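Local coordinates for putative acetyltransferase Sthe_0691 (Sphaerobacter thermophilus, PDB 3SHP), which is a putative acetyltransferase that probably transfers an acetyl group from acetyl-CoA to a substrate not yet identified, at residues A[30-36]-A[72-77]; A[39-43]-A[122-126]. All blocks are in the same frame, centred on the assembly; numbering follows the deposited sequence.

How the interactions relate
Both interactions fix the loop that follows helix 21-26 against one face of the central mixed sheet, the earlier part of the loop (30-36) on strand 72-80 and the later part (39-43) on strand 121-127. The segments alternate along the chain, so the two contacts cross in sequence; their centres lie about 15 Å apart. They meet where Arg-77 O packs 3.6 Å from Ala-39 CB. Interaction 1 reaches the bound meso-tartaric acid through Phe-35, whose CZ lies 3.6 Å from O4 of the ligand, whereas in interaction 2 the side chain of Ala-39 is about 10 Å from it. Arg-77 of the sheet reaches its loop through a water; Arg-41 of the loop salt-bridges the sheet.

Interaction 1 of 2, residues A[30-36]-A[72-77]; sequences WFDSRFP and VVGSCR. With SRT (S,R meso-tartaric acid), chain C.
This contact runs up to the meso-tartaric acid pocket: an irregular loop, 30-36, runs alongside strand 72-77, in the same direction, on the mixed sheet of an apparent GNAT-type fold, and puts Phe-35 beside the ligand. CA separations of 8.4 Å (Phe-31 to Ser-75) and 9.9 Å (Phe-35 to Arg-77) show that side chains fill the gap, burying 373 Å². At one end Val-73 and Gly-74 form a classic beta bulge opposite Ile-64; Trp-30 (chi1 p) lays CH2 3.7 Å from Gly-74 CA. Phe-31 (chi1 t) brings CE1 to 3.1 Å from Ser-75 OG, a buried hydroxyl with no polar partner in the model. Arg-77, t at chi1 and chi2 and m at chi3, contributes the most buried area: Pro-36 CD lies over one guanidinium face, 3.9 Å from Arg-77 NE, and Phe-35 CE1 is 3.8 Å from Arg-77 NH1. The loop's bend is an Asx turn, Arg-34 N donating to Asp-32 OD1 at 3.1 Å, reinforced by a salt bridge from Arg-34 NH2 to Asp-32 OD2 (2.9 Å). Trp-59 meets the Phe-35 ring edge-to-face. One water joins the segments, donating to Ser-33 O at 2.7 Å and accepting from Arg-77 NH1 at 3.1 Å.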
ATOM      1  N   TRP A  30       1.748 -19.314   0.329  1.00 40.37           N
ATOM      2  CA  TRP A  30       1.392 -19.162  -1.077  1.00 38.78           C
ATOM      3  C   TRP A  30      -0.087 -19.355  -1.393  1.00 37.26           C
ATOM      4  O   TRP A  30      -0.544 -18.957  -2.465  1.00 37.03           O
ATOM      5  CB  TRP A  30       2.209 -20.114  -1.942  1.00 38.75           C
ATOM      6  CG  TRP A  30       2.063 -21.550  -1.559  1.00 38.20           C
ATOM      7  CD1 TRP A  30       2.777 -22.209  -0.607  1.00 37.71           C
ATOM      8  CD2 TRP A  30       1.138 -22.507  -2.110  1.00 37.17           C
ATOM      9  NE1 TRP A  30       2.363 -23.519  -0.531  1.00 36.54           N
ATOM     10  CE2 TRP A  30       1.367 -23.730  -1.448  1.00 35.55           C
ATOM     11  CE3 TRP A  30       0.129 -22.443  -3.099  1.00 37.24           C
ATOM     12  CZ2 TRP A  30       0.638 -24.890  -1.739  1.00 35.05           C
ATOM     13  CZ3 TRP A  30      -0.598 -23.596  -3.392  1.00 34.96           C
ATOM     14  CH2 TRP A  30      -0.335 -24.809  -2.711  1.00 35.47           C
ATOM     15  N   PHE A  31      -0.829 -19.993  -0.503  1.00 35.40           N
ATOM     16  CA  PHE A  31      -2.218 -20.253  -0.834  1.00 33.27           C
ATOM     17  C   PHE A  31      -3.127 -19.238  -0.181  1.00 32.09           C
ATOM     18  O   PHE A  31      -3.146 -19.118   1.034  1.00 31.77           O
ATOM     19  CB  PHE A  31      -2.637 -21.655  -0.461  1.00 32.88           C
ATOM     20  CG  PHE A  31      -4.074 -21.947  -0.792  1.00 33.41           C
ATOM     21  CD1 PHE A  31      -4.460 -22.178  -2.102  1.00 31.83           C
ATOM     22  CD2 PHE A  31      -5.049 -21.961   0.213  1.00 33.64           C
ATOM     23  CE1 PHE A  31      -5.798 -22.435  -2.417  1.00 32.71           C
ATOM     24  CE2 PHE A  31      -6.396 -22.231  -0.088  1.00 32.51           C
ATOM     25  CZ  PHE A  31      -6.766 -22.457  -1.413  1.00 32.10           C
ATOM     26  N   ASP A  32      -3.887 -18.518  -0.997  1.00 31.14           N
ATOM     27  CA  ASP A  32      -4.754 -17.475  -0.489  1.00 31.11           C
ATOM     28  C   ASP A  32      -6.092 -18.139  -0.234  1.00 30.88           C
ATOM     29  O   ASP A  32      -6.734 -18.604  -1.152  1.00 30.90           O
ATOM     30  CB  ASP A  32      -4.881 -16.354  -1.521  1.00 31.10           C
ATOM     31  CG  ASP A  32      -5.617 -15.137  -0.998  1.00 31.23           C
ATOM     32  OD1 ASP A  32      -6.095 -15.139   0.155  1.00 31.62           O
ATOM     33  OD2 ASP A  32      -5.701 -14.143  -1.756  1.00 31.66           O
ATOM     34  N   SER A  33      -6.480 -18.200   1.029  1.00 30.97           N
ATOM     35  CA  SER A  33      -7.748 -18.773   1.427  1.00 31.21           C
ATOM     36  C   SER A  33      -8.942 -17.884   1.134  1.00 30.46           C
ATOM     37  O   SER A  33     -10.082 -18.364   1.172  1.00 30.66           O
ATOM     38  CB  SER A  33      -7.725 -19.013   2.919  1.00 31.40           C
ATOM     39  OG  SER A  33      -7.031 -20.211   3.154  1.00 35.52           O
ATOM     40  N   ARG A  34      -8.700 -16.605   0.865  1.00 28.49           N
ATOM     41  CA  ARG A  34      -9.809 -15.693   0.670  1.00 27.71           C
ATOM     42  C   ARG A  34     -10.488 -16.008  -0.656  1.00 27.56           C
ATOM     43  O   ARG A  34      -9.862 -16.552  -1.576  1.00 25.73           O
ATOM     44  CB  ARG A  34      -9.346 -14.237   0.743  1.00 28.09           C
ATOM     45  CG  ARG A  34      -8.547 -13.885   2.017  1.00 26.23           C
ATOM     46  CD  ARG A  34      -7.938 -12.482   1.861  1.00 28.60           C
ATOM     47  NE  ARG A  34      -7.075 -12.423   0.671  1.00 29.18           N
ATOM     48  CZ  ARG A  34      -6.475 -11.333   0.210  1.00 28.43           C
ATOM     49  NH1 ARG A  34      -6.631 -10.172   0.826  1.00 29.44           N
ATOM     50  NH2 ARG A  34      -5.726 -11.405  -0.884  1.00 25.99           N
ATOM     51  N   PHE A  35     -11.788 -15.731  -0.722  1.00 27.62           N
ATOM     52  CA  PHE A  35     -12.543 -16.078  -1.916  1.00 27.78           C
ATOM     53  C   PHE A  35     -12.307 -15.100  -3.047  1.00 27.27           C
ATOM     54  O   PHE A  35     -12.286 -13.889  -2.831  1.00 26.88           O
ATOM     55  CB  PHE A  35     -14.034 -16.228  -1.617  1.00 28.02           C
ATOM     56  CG  PHE A  35     -14.372 -17.556  -0.990  1.00 30.18           C
ATOM     57  CD1 PHE A  35     -14.616 -18.680  -1.791  1.00 30.95           C
ATOM     58  CD2 PHE A  35     -14.386 -17.697   0.403  1.00 31.81           C
ATOM     59  CE1 PHE A  35     -14.912 -19.935  -1.230  1.00 31.88           C
ATOM     60  CE2 PHE A  35     -14.666 -18.946   0.977  1.00 34.04           C
ATOM     61  CZ  PHE A  35     -14.935 -20.073   0.149  1.00 32.84           C
ATOM     62  N   PRO A  36     -12.108 -15.632  -4.257  1.00 26.62           N
ATOM     63  CA  PRO A  36     -12.121 -14.777  -5.447  1.00 26.50           C
ATOM     64  C   PRO A  36     -13.583 -14.573  -5.878  1.00 26.86           C
ATOM     65  O   PRO A  36     -14.491 -15.159  -5.256  1.00 26.52           O
ATOM     66  CB  PRO A  36     -11.354 -15.621  -6.480  1.00 25.92           C
ATOM     67  CG  PRO A  36     -11.727 -17.040  -6.113  1.00 25.76           C
ATOM     68  CD  PRO A  36     -11.952 -17.057  -4.589  1.00 25.68           C
ATOM     69  N   VAL A  72       1.374 -31.569  -0.037  1.00 27.45           N
ATOM     70  CA  VAL A  72       0.333 -30.847  -0.762  1.00 25.80           C
ATOM     71  C   VAL A  72       1.081 -29.929  -1.728  1.00 25.56           C
ATOM     72  O   VAL A  72       1.790 -29.015  -1.280  1.00 26.35           O
ATOM     73  CB  VAL A  72      -0.574 -30.050   0.207  1.00 25.74           C
ATOM     74  CG1 VAL A  72      -1.538 -29.108  -0.575  1.00 25.45           C
ATOM     75  CG2 VAL A  72      -1.351 -31.023   1.152  1.00 23.94           C
ATOM     76  N   VAL A  73       0.955 -30.195  -3.032  1.00 23.78           N
ATOM     77  CA  VAL A  73       1.694 -29.469  -4.049  1.00 23.36           C
ATOM     78  C   VAL A  73       0.824 -28.448  -4.802  1.00 23.75           C
ATOM     79  O   VAL A  73       1.327 -27.641  -5.611  1.00 23.70           O
ATOM     80  CB  VAL A  73       2.400 -30.431  -5.037  1.00 23.73           C
ATOM     81  CG1 VAL A  73       3.365 -31.353  -4.287  1.00 22.45           C
ATOM     82  CG2 VAL A  73       1.361 -31.244  -5.872  1.00 22.66           C
ATOM     83  N   GLY A  74      -0.479 -28.463  -4.535  1.00 23.06           N
ATOM     84  CA  GLY A  74      -1.335 -27.469  -5.112  1.00 22.88           C
ATOM     85  C   GLY A  74      -2.757 -27.662  -4.681  1.00 23.66           C
ATOM     86  O   GLY A  74      -3.045 -28.501  -3.817  1.00 24.21           O
ATOM     87  N   SER A  75      -3.651 -26.892  -5.290  0.50 23.12           N
ATOM     88  CA  SER A  75      -5.060 -26.967  -4.980  0.50 23.06           C
ATOM     89  C   SER A  75      -5.845 -26.765  -6.259  0.50 23.03           C
ATOM     90  O   SER A  75      -5.359 -26.175  -7.226  0.50 22.72           O
ATOM     91  CB  SER A  75      -5.438 -25.885  -3.967  0.50 23.15           C
ATOM     92  OG  SER A  75      -5.233 -24.613  -4.535  0.50 22.02           O
ATOM     93  N   CYS A  76      -7.057 -27.283  -6.273  1.00 23.30           N
ATOM     94  CA  CYS A  76      -7.936 -27.055  -7.390  1.00 24.09           C
ATOM     95  C   CYS A  76      -9.172 -26.399  -6.813  1.00 24.42           C
ATOM     96  O   CYS A  76      -9.895 -27.014  -6.002  1.00 25.17           O
ATOM     97  CB  CYS A  76      -8.272 -28.377  -8.084  1.00 24.16           C
ATOM     98  SG  CYS A  76      -9.480 -28.137  -9.407  1.00 27.67           S
ATOM     99  N   ARG A  77      -9.425 -25.158  -7.210  1.00 24.41           N
ATOM    100  CA  ARG A  77     -10.619 -24.475  -6.728  1.00 25.05           C
ATOM    101  C   ARG A  77     -11.788 -24.642  -7.690  1.00 24.84           C
ATOM    102  O   ARG A  77     -11.687 -24.329  -8.870  1.00 24.44           O
ATOM    103  CB  ARG A  77     -10.358 -22.998  -6.464  1.00 24.65           C
ATOM    104  CG  ARG A  77     -11.511 -22.398  -5.682  1.00 27.17           C
ATOM    105  CD  ARG A  77     -11.350 -20.908  -5.413  1.00 27.51           C
ATOM    106  NE  ARG A  77     -10.259 -20.579  -4.505  1.00 29.21           N
ATOM    107  CZ  ARG A  77     -10.357 -20.558  -3.173  1.00 31.19           C
ATOM    108  NH1 ARG A  77     -11.507 -20.883  -2.560  1.00 30.09           N
ATOM    109  NH2 ARG A  77      -9.293 -20.202  -2.447  1.00 31.87           N
TER
HETATM  110  O1  SRT C 174     -19.890 -21.408   0.524  1.00 62.13           O
HETATM  111  O11 SRT C 174     -19.786 -23.273  -0.592  1.00 60.33           O
HETATM  112  C1  SRT C 174     -19.250 -22.428   0.177  1.00 61.88           C
HETATM  113  C2  SRT C 174     -17.818 -22.597   0.696  1.00 61.85           C
HETATM  114  O2  SRT C 174     -17.048 -23.528  -0.085  1.00 61.27           O
HETATM  115  C3  SRT C 174     -17.720 -23.109   2.137  1.00 62.09           C
HETATM  116  O3  SRT C 174     -18.962 -22.953   2.827  1.00 62.74           O
HETATM  117  C4  SRT C 174     -16.584 -22.437   2.888  1.00 61.68           C
HETATM  118  O4  SRT C 174     -16.621 -21.200   3.124  1.00 60.74           O
HETATM  119  O41 SRT C 174     -15.626 -23.149   3.273  1.00 61.05           O
HETATM  120  O   HOH W   1     -10.598 -20.872   0.372  1.00 38.62           O

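Interaction 2 of 2, residues A[39-43]-A[122-126]; sequences AARAE and ITVEI
Strand 122-126 lies inside the mixed sheet, between strands 84-91 (parallel) and 157-167 (antiparallel), and its alternation decides what meets the loop 39-43 crossing above it. Thr-123 and Glu-125 point toward the loop and Val-124 points away, all with extended backbone angles. Thr-123 (chi1 m) supplies a methyl contact: its CG2 is 3.6 Å from Ala-40 CB, 3.8 Å from Ala-42 O and 4.2 Å from Glu-43 CB, while its OG1 is hydrogen-bonded to Gln-165. Val-124 turns to the other face of the sheet. Glu-125 then makes the main contact. Its CA is 5.8 Å from that of Ala-40, the nearest CA pair, and with chi1 m and chi2 t its carboxylate extends to Arg-41. OE2 of Glu-125 accepts from Arg-41 N at 2.8 Å (173°) and from Arg-41 NE at 2.9 Å (171°); OE1 of Glu-125 takes Arg-41 NH1 at 2.9 Å (153°). The guanidinium thus meets the carboxylate edge-on in a bidentate salt bridge, with chi1 of Arg-41 between wells at -116°. Glu-43 continues to the assembly, pairing in an antiparallel strand arrangement with a third subunit, whose Arg-149 forms a salt bridge with Glu-43 OE2. Since OE1 of Glu-125 also bridges to Arg-88, two arginines offset the charge of this buried carboxylate, which ties the loop backbone and the sheet together.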
ATOM      1  N   ALA A  39     -14.355 -19.008  -9.876  1.00 22.22           N
ATOM      2  CA  ALA A  39     -13.231 -19.921 -10.116  1.00 21.73           C
ATOM      3  C   ALA A  39     -12.792 -19.946 -11.583  1.00 21.92           C
ATOM      4  O   ALA A  39     -11.797 -20.566 -11.918  1.00 22.71           O
ATOM      5  CB  ALA A  39     -13.572 -21.332  -9.644  1.00 21.52           C
ATOM      6  N   ALA A  40     -13.541 -19.308 -12.470  1.00 22.13           N
ATOM      7  CA  ALA A  40     -13.056 -19.058 -13.836  1.00 22.38           C
ATOM      8  C   ALA A  40     -13.565 -17.703 -14.305  1.00 22.98           C
ATOM      9  O   ALA A  40     -14.775 -17.515 -14.519  1.00 23.57           O
ATOM     10  CB  ALA A  40     -13.450 -20.172 -14.809  1.00 21.40           C
ATOM     11  N   ARG A  41     -12.598 -16.791 -14.443  1.00 22.54           N
ATOM     12  CA  ARG A  41     -12.710 -15.389 -14.812  1.00 22.97           C
ATOM     13  C   ARG A  41     -13.565 -14.960 -16.018  1.00 22.34           C
ATOM     14  O   ARG A  41     -14.117 -13.854 -16.032  1.00 21.17           O
ATOM     15  CB  ARG A  41     -11.297 -14.971 -15.211  1.00 23.45           C
ATOM     16  CG  ARG A  41     -10.715 -13.992 -14.398  1.00 24.39           C
ATOM     17  CD  ARG A  41      -9.260 -13.923 -14.785  1.00 23.77           C
ATOM     18  NE  ARG A  41      -8.549 -14.978 -14.074  1.00 23.56           N
ATOM     19  CZ  ARG A  41      -7.315 -14.877 -13.578  1.00 23.31           C
ATOM     20  NH1 ARG A  41      -6.793 -15.932 -12.947  1.00 20.66           N
ATOM     21  NH2 ARG A  41      -6.623 -13.733 -13.684  1.00 22.32           N
ATOM     22  N   ALA A  42     -13.531 -15.774 -17.070  1.00 21.98           N
ATOM     23  CA  ALA A  42     -14.258 -15.495 -18.293  1.00 21.87           C
ATOM     24  C   ALA A  42     -14.805 -16.797 -18.811  1.00 22.45           C
ATOM     25  O   ALA A  42     -14.334 -17.870 -18.426  1.00 22.01           O
ATOM     26  CB  ALA A  42     -13.336 -14.885 -19.309  1.00 22.12           C
ATOM     27  N   GLU A  43     -15.778 -16.708 -19.718  1.00 22.81           N
ATOM     28  CA  GLU A  43     -16.433 -17.897 -20.249  1.00 22.73           C
ATOM     29  C   GLU A  43     -17.193 -17.455 -21.500  1.00 22.90           C
ATOM     30  O   GLU A  43     -17.548 -16.279 -21.620  1.00 22.27           O
ATOM     31  CB  GLU A  43     -17.389 -18.480 -19.194  1.00 22.07           C
ATOM     32  CG  GLU A  43     -18.453 -17.477 -18.749  1.00 22.38           C
ATOM     33  CD  GLU A  43     -19.182 -17.851 -17.474  1.00 25.33           C
ATOM     34  OE1 GLU A  43     -20.440 -17.823 -17.518  1.00 27.19           O
ATOM     35  OE2 GLU A  43     -18.529 -18.110 -16.419  1.00 25.11           O
ATOM     36  N   ILE A 122     -18.389 -27.066 -18.341  1.00 31.34           N
ATOM     37  CA  ILE A 122     -17.165 -27.146 -17.542  1.00 29.83           C
ATOM     38  C   ILE A 122     -16.214 -26.096 -18.097  1.00 27.97           C
ATOM     39  O   ILE A 122     -16.021 -26.019 -19.319  1.00 27.27           O
ATOM     40  CB  ILE A 122     -16.495 -28.545 -17.651  1.00 30.55           C
ATOM     41  CG1 ILE A 122     -17.461 -29.646 -17.198  1.00 32.15           C
ATOM     42  CG2 ILE A 122     -15.211 -28.612 -16.822  1.00 30.59           C
ATOM     43  CD1 ILE A 122     -16.902 -31.108 -17.327  1.00 31.82           C
ATOM     44  N   THR A 123     -15.623 -25.305 -17.199  1.00 25.51           N
ATOM     45  CA  THR A 123     -14.883 -24.112 -17.569  1.00 23.89           C
ATOM     46  C   THR A 123     -13.591 -24.112 -16.737  1.00 23.66           C
ATOM     47  O   THR A 123     -13.638 -24.163 -15.492  1.00 23.42           O
ATOM     48  CB  THR A 123     -15.742 -22.828 -17.314  1.00 23.46           C
ATOM     49  OG1 THR A 123     -16.957 -22.894 -18.074  1.00 22.86           O
ATOM     50  CG2 THR A 123     -15.010 -21.553 -17.714  1.00 21.58           C
ATOM     51  N   VAL A 124     -12.454 -24.085 -17.431  1.00 22.61           N
ATOM     52  CA  VAL A 124     -11.133 -24.198 -16.803  1.00 21.74           C
ATOM     53  C   VAL A 124     -10.187 -23.080 -17.271  1.00 21.47           C
ATOM     54  O   VAL A 124     -10.033 -22.841 -18.478  1.00 21.60           O
ATOM     55  CB  VAL A 124     -10.468 -25.562 -17.129  1.00 22.43           C
ATOM     56  CG1 VAL A 124      -9.223 -25.783 -16.273  1.00 20.67           C
ATOM     57  CG2 VAL A 124     -11.471 -26.728 -16.922  1.00 23.77           C
ATOM     58  N   GLU A 125      -9.526 -22.430 -16.320  1.00 21.00           N
ATOM     59  CA  GLU A 125      -8.494 -21.428 -16.614  1.00 20.89           C
ATOM     60  C   GLU A 125      -7.168 -22.137 -16.846  1.00 21.63           C
ATOM     61  O   GLU A 125      -6.757 -22.980 -16.006  1.00 21.32           O
ATOM     62  CB  GLU A 125      -8.318 -20.471 -15.433  1.00 20.49           C
ATOM     63  CG  GLU A 125      -9.500 -19.580 -15.143  1.00 21.27           C
ATOM     64  CD  GLU A 125      -9.148 -18.426 -14.157  1.00 22.15           C
ATOM     65  OE1 GLU A 125      -8.058 -18.473 -13.529  1.00 21.84           O
ATOM     66  OE2 GLU A 125      -9.970 -17.485 -14.010  1.00 21.37           O
ATOM     67  N   ILE A 126      -6.513 -21.826 -17.981  1.00 21.60           N
ATOM     68  CA  ILE A 126      -5.190 -22.362 -18.291  1.00 21.68           C
ATOM     69  C   ILE A 126      -4.340 -21.323 -19.019  1.00 22.05           C
ATOM     70  O   ILE A 126      -4.758 -20.789 -20.041  1.00 22.42           O
ATOM     71  CB  ILE A 126      -5.246 -23.641 -19.180  1.00 22.05           C
ATOM     72  CG1 ILE A 126      -6.243 -24.675 -18.621  1.00 21.11           C
ATOM     73  CG2 ILE A 126      -3.839 -24.271 -19.302  1.00 20.84           C
ATOM     74  CD1 ILE A 126      -6.513 -25.840 -19.577  1.00 18.47           C
TER